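Local coordinates for CRISPR system Cmr subunit Cmr6 (Pyrococcus furiosus, PDB 4W8V), which helps cap the elongated type III-B Cmr ribonucleoprotein complex that assembles along the crRNA in CRISPR defence against invading nucleic acids, at residues Arg108-Lys120 / Lys217-Leu229. Numbering follows the deposited sequence.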
# COMPACT_ATOMS: atom_id res chain seq x y z
N ARG A 108 14.39 -8.43 -6.59
CA ARG A 108 13.27 -9.35 -6.66
C ARG A 108 11.98 -8.57 -6.92
O ARG A 108 11.19 -8.94 -7.79
CB ARG A 108 13.15 -10.15 -5.36
CG ARG A 108 12.21 -11.34 -5.43
CD ARG A 108 12.14 -11.95 -4.06
NE ARG A 108 11.82 -10.94 -3.07
CZ ARG A 108 10.59 -10.64 -2.68
NH1 ARG A 108 9.55 -11.31 -3.19
NH2 ARG A 108 10.39 -9.68 -1.78
N LEU A 109 11.79 -7.47 -6.20
CA LEU A 109 10.59 -6.66 -6.36
C LEU A 109 10.51 -6.13 -7.79
O LEU A 109 9.43 -6.08 -8.38
CB LEU A 109 10.56 -5.51 -5.36
CG LEU A 109 10.37 -5.90 -3.89
CD1 LEU A 109 10.37 -4.66 -3.01
CD2 LEU A 109 9.07 -6.68 -3.70
N CYS A 110 11.66 -5.76 -8.34
CA CYS A 110 11.72 -5.33 -9.73
C CYS A 110 11.32 -6.45 -10.69
O CYS A 110 10.56 -6.22 -11.62
CB CYS A 110 13.11 -4.82 -10.06
SG CYS A 110 13.26 -4.21 -11.74
N LYS A 111 11.83 -7.66 -10.45
CA LYS A 111 11.47 -8.82 -11.27
C LYS A 111 9.96 -9.05 -11.23
O LYS A 111 9.32 -9.20 -12.27
CB LYS A 111 12.18 -10.10 -10.78
CG LYS A 111 13.70 -10.05 -10.74
CD LYS A 111 14.32 -10.36 -12.08
CE LYS A 111 15.85 -10.42 -12.00
NZ LYS A 111 16.34 -11.55 -11.16
N GLU A 112 9.40 -9.07 -10.03
CA GLU A 112 7.97 -9.30 -9.82
C GLU A 112 7.15 -8.24 -10.53
O GLU A 112 6.12 -8.53 -11.12
CB GLU A 112 7.63 -9.30 -8.33
CG GLU A 112 8.16 -10.50 -7.56
CD GLU A 112 7.23 -11.69 -7.63
OE1 GLU A 112 6.76 -12.02 -8.74
OE2 GLU A 112 6.96 -12.29 -6.57
N PHE A 113 7.62 -7.00 -10.45
CA PHE A 113 6.96 -5.87 -11.09
C PHE A 113 6.85 -6.08 -12.60
O PHE A 113 5.81 -5.85 -13.19
CB PHE A 113 7.74 -4.60 -10.79
CG PHE A 113 7.20 -3.39 -11.47
CD1 PHE A 113 7.80 -2.90 -12.62
CD2 PHE A 113 6.12 -2.71 -10.94
CE1 PHE A 113 7.31 -1.77 -13.24
CE2 PHE A 113 5.63 -1.57 -11.55
CZ PHE A 113 6.23 -1.10 -12.70
N LEU A 114 7.95 -6.49 -13.20
CA LEU A 114 8.02 -6.67 -14.65
C LEU A 114 7.20 -7.86 -15.12
O LEU A 114 6.76 -7.90 -16.26
CB LEU A 114 9.49 -6.83 -15.07
CG LEU A 114 10.26 -5.53 -14.92
CD1 LEU A 114 11.77 -5.77 -14.99
CD2 LEU A 114 9.80 -4.55 -15.99
N ARG A 115 6.99 -8.84 -14.23
CA ARG A 115 6.15 -9.98 -14.57
C ARG A 115 4.69 -9.54 -14.74
O ARG A 115 3.99 -10.04 -15.61
CB ARG A 115 6.26 -11.08 -13.51
CG ARG A 115 7.61 -11.76 -13.47
CD ARG A 115 7.61 -12.96 -12.53
NE ARG A 115 8.45 -12.76 -11.35
CZ ARG A 115 9.72 -13.14 -11.25
NH1 ARG A 115 10.32 -13.74 -12.27
NH2 ARG A 115 10.40 -12.92 -10.13
N ILE A 116 4.25 -8.59 -13.91
CA ILE A 116 2.88 -8.07 -14.01
C ILE A 116 2.66 -7.38 -15.34
O ILE A 116 1.63 -7.57 -15.99
CB ILE A 116 2.53 -7.05 -12.90
CG1 ILE A 116 2.93 -7.53 -11.49
CG2 ILE A 116 1.06 -6.68 -12.95
CD1 ILE A 116 2.41 -8.86 -11.12
N PHE A 117 3.63 -6.57 -15.76
CA PHE A 117 3.43 -5.72 -16.92
C PHE A 117 3.94 -6.31 -18.23
O PHE A 117 4.20 -5.57 -19.18
CB PHE A 117 4.08 -4.36 -16.67
CG PHE A 117 3.34 -3.55 -15.66
CD1 PHE A 117 2.18 -2.89 -16.01
CD2 PHE A 117 3.77 -3.49 -14.35
CE1 PHE A 117 1.48 -2.15 -15.08
CE2 PHE A 117 3.07 -2.76 -13.41
CZ PHE A 117 1.92 -2.09 -13.78
N GLY A 118 4.06 -7.63 -18.27
CA GLY A 118 4.43 -8.38 -19.46
C GLY A 118 5.42 -7.73 -20.41
O GLY A 118 6.43 -7.15 -20.00
N GLU A 119 5.11 -7.82 -21.70
CA GLU A 119 6.01 -7.36 -22.75
C GLU A 119 5.79 -5.90 -23.11
O GLU A 119 5.95 -5.51 -24.26
N LYS A 120 5.42 -5.09 -22.12
CA LYS A 120 5.22 -3.67 -22.36
C LYS A 120 6.51 -2.90 -22.09
O LYS A 120 7.27 -3.23 -21.18
CB LYS A 120 4.08 -3.13 -21.50
CG LYS A 120 2.78 -3.89 -21.71
CD LYS A 120 1.55 -3.08 -21.37
CE LYS A 120 0.31 -3.75 -21.95
NZ LYS A 120 -0.97 -3.13 -21.51
N LYS A 217 -3.97 -5.79 -13.15
CA LYS A 217 -2.58 -5.47 -12.89
C LYS A 217 -2.46 -4.77 -11.54
O LYS A 217 -1.58 -5.10 -10.74
CB LYS A 217 -2.02 -4.58 -14.00
CG LYS A 217 -1.99 -5.25 -15.35
CD LYS A 217 -1.19 -4.43 -16.35
CE LYS A 217 -1.28 -5.04 -17.75
NZ LYS A 217 -0.52 -4.23 -18.74
N ALA A 218 -3.37 -3.84 -11.29
CA ALA A 218 -3.44 -3.11 -10.04
C ALA A 218 -3.55 -4.06 -8.86
O ALA A 218 -2.86 -3.92 -7.84
CB ALA A 218 -4.62 -2.13 -10.04
N PHE A 219 -4.41 -5.05 -9.01
CA PHE A 219 -4.63 -6.05 -7.98
C PHE A 219 -3.36 -6.83 -7.69
O PHE A 219 -3.08 -7.19 -6.55
CB PHE A 219 -5.76 -7.00 -8.41
CG PHE A 219 -6.15 -7.98 -7.35
CD1 PHE A 219 -6.90 -7.56 -6.25
CD2 PHE A 219 -5.76 -9.30 -7.42
CE1 PHE A 219 -7.25 -8.46 -5.25
CE2 PHE A 219 -6.12 -10.20 -6.43
CZ PHE A 219 -6.86 -9.78 -5.35
N SER A 220 -2.58 -7.07 -8.74
CA SER A 220 -1.36 -7.85 -8.62
C SER A 220 -0.30 -7.06 -7.87
O SER A 220 0.47 -7.60 -7.08
CB SER A 220 -0.86 -8.26 -10.00
OG SER A 220 -1.62 -9.35 -10.50
N LEU A 221 -0.27 -5.76 -8.11
CA LEU A 221 0.61 -4.89 -7.38
C LEU A 221 0.20 -4.85 -5.90
O LEU A 221 1.05 -4.87 -5.02
CB LEU A 221 0.62 -3.49 -8.00
CG LEU A 221 1.37 -3.39 -9.33
CD1 LEU A 221 1.26 -1.99 -9.89
CD2 LEU A 221 2.83 -3.80 -9.16
N VAL A 222 -1.10 -4.83 -5.64
CA VAL A 222 -1.59 -4.75 -4.26
C VAL A 222 -1.22 -6.00 -3.48
O VAL A 222 -0.77 -5.93 -2.33
CB VAL A 222 -3.11 -4.53 -4.26
CG1 VAL A 222 -3.73 -4.89 -2.91
CG2 VAL A 222 -3.44 -3.10 -4.65
N LYS A 223 -1.39 -7.16 -4.13
CA LYS A 223 -0.93 -8.44 -3.62
C LYS A 223 0.53 -8.36 -3.23
O LYS A 223 0.92 -8.72 -2.12
CB LYS A 223 -1.10 -9.54 -4.68
CG LYS A 223 -2.28 -10.47 -4.49
CD LYS A 223 -2.36 -11.52 -5.62
CE LYS A 223 -1.37 -12.66 -5.39
NZ LYS A 223 -1.77 -13.52 -4.23
N LEU A 224 1.33 -7.95 -4.20
CA LEU A 224 2.77 -7.84 -4.04
C LEU A 224 3.09 -6.95 -2.84
O LEU A 224 3.91 -7.30 -1.99
CB LEU A 224 3.39 -7.28 -5.32
CG LEU A 224 4.90 -7.21 -5.51
CD1 LEU A 224 5.56 -8.52 -5.12
CD2 LEU A 224 5.17 -6.87 -6.96
N ALA A 225 2.41 -5.82 -2.75
CA ALA A 225 2.71 -4.84 -1.70
C ALA A 225 2.28 -5.32 -0.30
O ALA A 225 2.96 -5.03 0.69
CB ALA A 225 2.04 -3.50 -2.06
N LEU A 226 1.19 -6.08 -0.21
CA LEU A 226 0.71 -6.55 1.09
C LEU A 226 1.56 -7.68 1.65
O LEU A 226 1.68 -7.85 2.86
CB LEU A 226 -0.75 -7.02 1.00
CG LEU A 226 -1.82 -5.99 0.59
CD1 LEU A 226 -3.23 -6.64 0.56
CD2 LEU A 226 -1.82 -4.75 1.47
N ARG A 227 2.14 -8.48 0.76
CA ARG A 227 2.99 -9.59 1.18
C ARG A 227 4.37 -9.09 1.58
O ARG A 227 4.87 -9.45 2.63
CB ARG A 227 3.11 -10.60 0.04
CG ARG A 227 3.79 -11.90 0.39
CD ARG A 227 3.95 -12.75 -0.87
NE ARG A 227 4.86 -12.12 -1.83
CZ ARG A 227 4.75 -12.21 -3.15
NH1 ARG A 227 3.77 -12.91 -3.70
NH2 ARG A 227 5.64 -11.61 -3.93
N ASP A 228 4.96 -8.22 0.77
CA ASP A 228 6.37 -7.87 0.96
C ASP A 228 6.64 -6.53 1.67
O ASP A 228 7.71 -6.35 2.24
CB ASP A 228 7.09 -7.89 -0.40
CG ASP A 228 7.14 -9.31 -1.00
OD1 ASP A 228 6.87 -10.29 -0.27
OD2 ASP A 228 7.47 -9.44 -2.20
N LEU A 229 5.69 -5.60 1.66
CA LEU A 229 5.90 -4.31 2.34
C LEU A 229 5.05 -4.16 3.60
O LEU A 229 5.53 -3.75 4.64
CB LEU A 229 5.61 -3.16 1.38
CG LEU A 229 6.52 -3.17 0.14
CD1 LEU A 229 6.24 -2.00 -0.79
CD2 LEU A 229 7.97 -3.17 0.56
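Ile116 lays its CD1 methyl against CB of Ser220, 3.5 Å away, while its other branch, CG2, rests on the Lys217 backbone and CB. This joins two nearly antiparallel helices in the RAMP-family part of Cmr6, with 161° between the directions of 108-116 and 217-228; the latter belongs to helix 212-228, which packs on strand 13-21 of the four-stranded antiparallel sheet. One turn along, Leu224 sets both methyls against Glu112 CB, CD2 at 3.7 Å. Deeper in, Leu221 forks between two rings: CD2 comes obliquely to Phe113 CD2, and CD1 meets the edge of Phe117 at CZ, 3.9 Å off. Helix 52-68 packs against this layer, Thr59 touching Leu221, Leu62 touching Leu224 and Val66 touching Phe113, and helix 122-133 backs both phenylalanines. The aliphatic chain of Lys217, extended beyond CG, comes obliquely to the Phe117 ring, Lys217 CD 3.7 Å from Phe117 CD1; its NZ and that of Lys120 both pair with Glu128, whose carboxylate probably offsets the closeness of the two ammonium groups.

At the other end the contact turns ionic. Arg108, its chain bent at chi3 (52°), hooks round to offer both NH1 and NH2 to Asp228 OD2, the NH2 bond being weak; the guanidinium and carboxylate planes stand 72° apart. Glu112 OE2 takes a weak bond from Arg227 NH2 at 3.0 Å, and its OE1 receives Arg115 NE, so its carboxylate links two arginines. Arg227 in turn holds its neighbour Asp228: Arg227 NE lies 3.1 Å from Asp228 OD1, which it approaches from above the carboxylate plane.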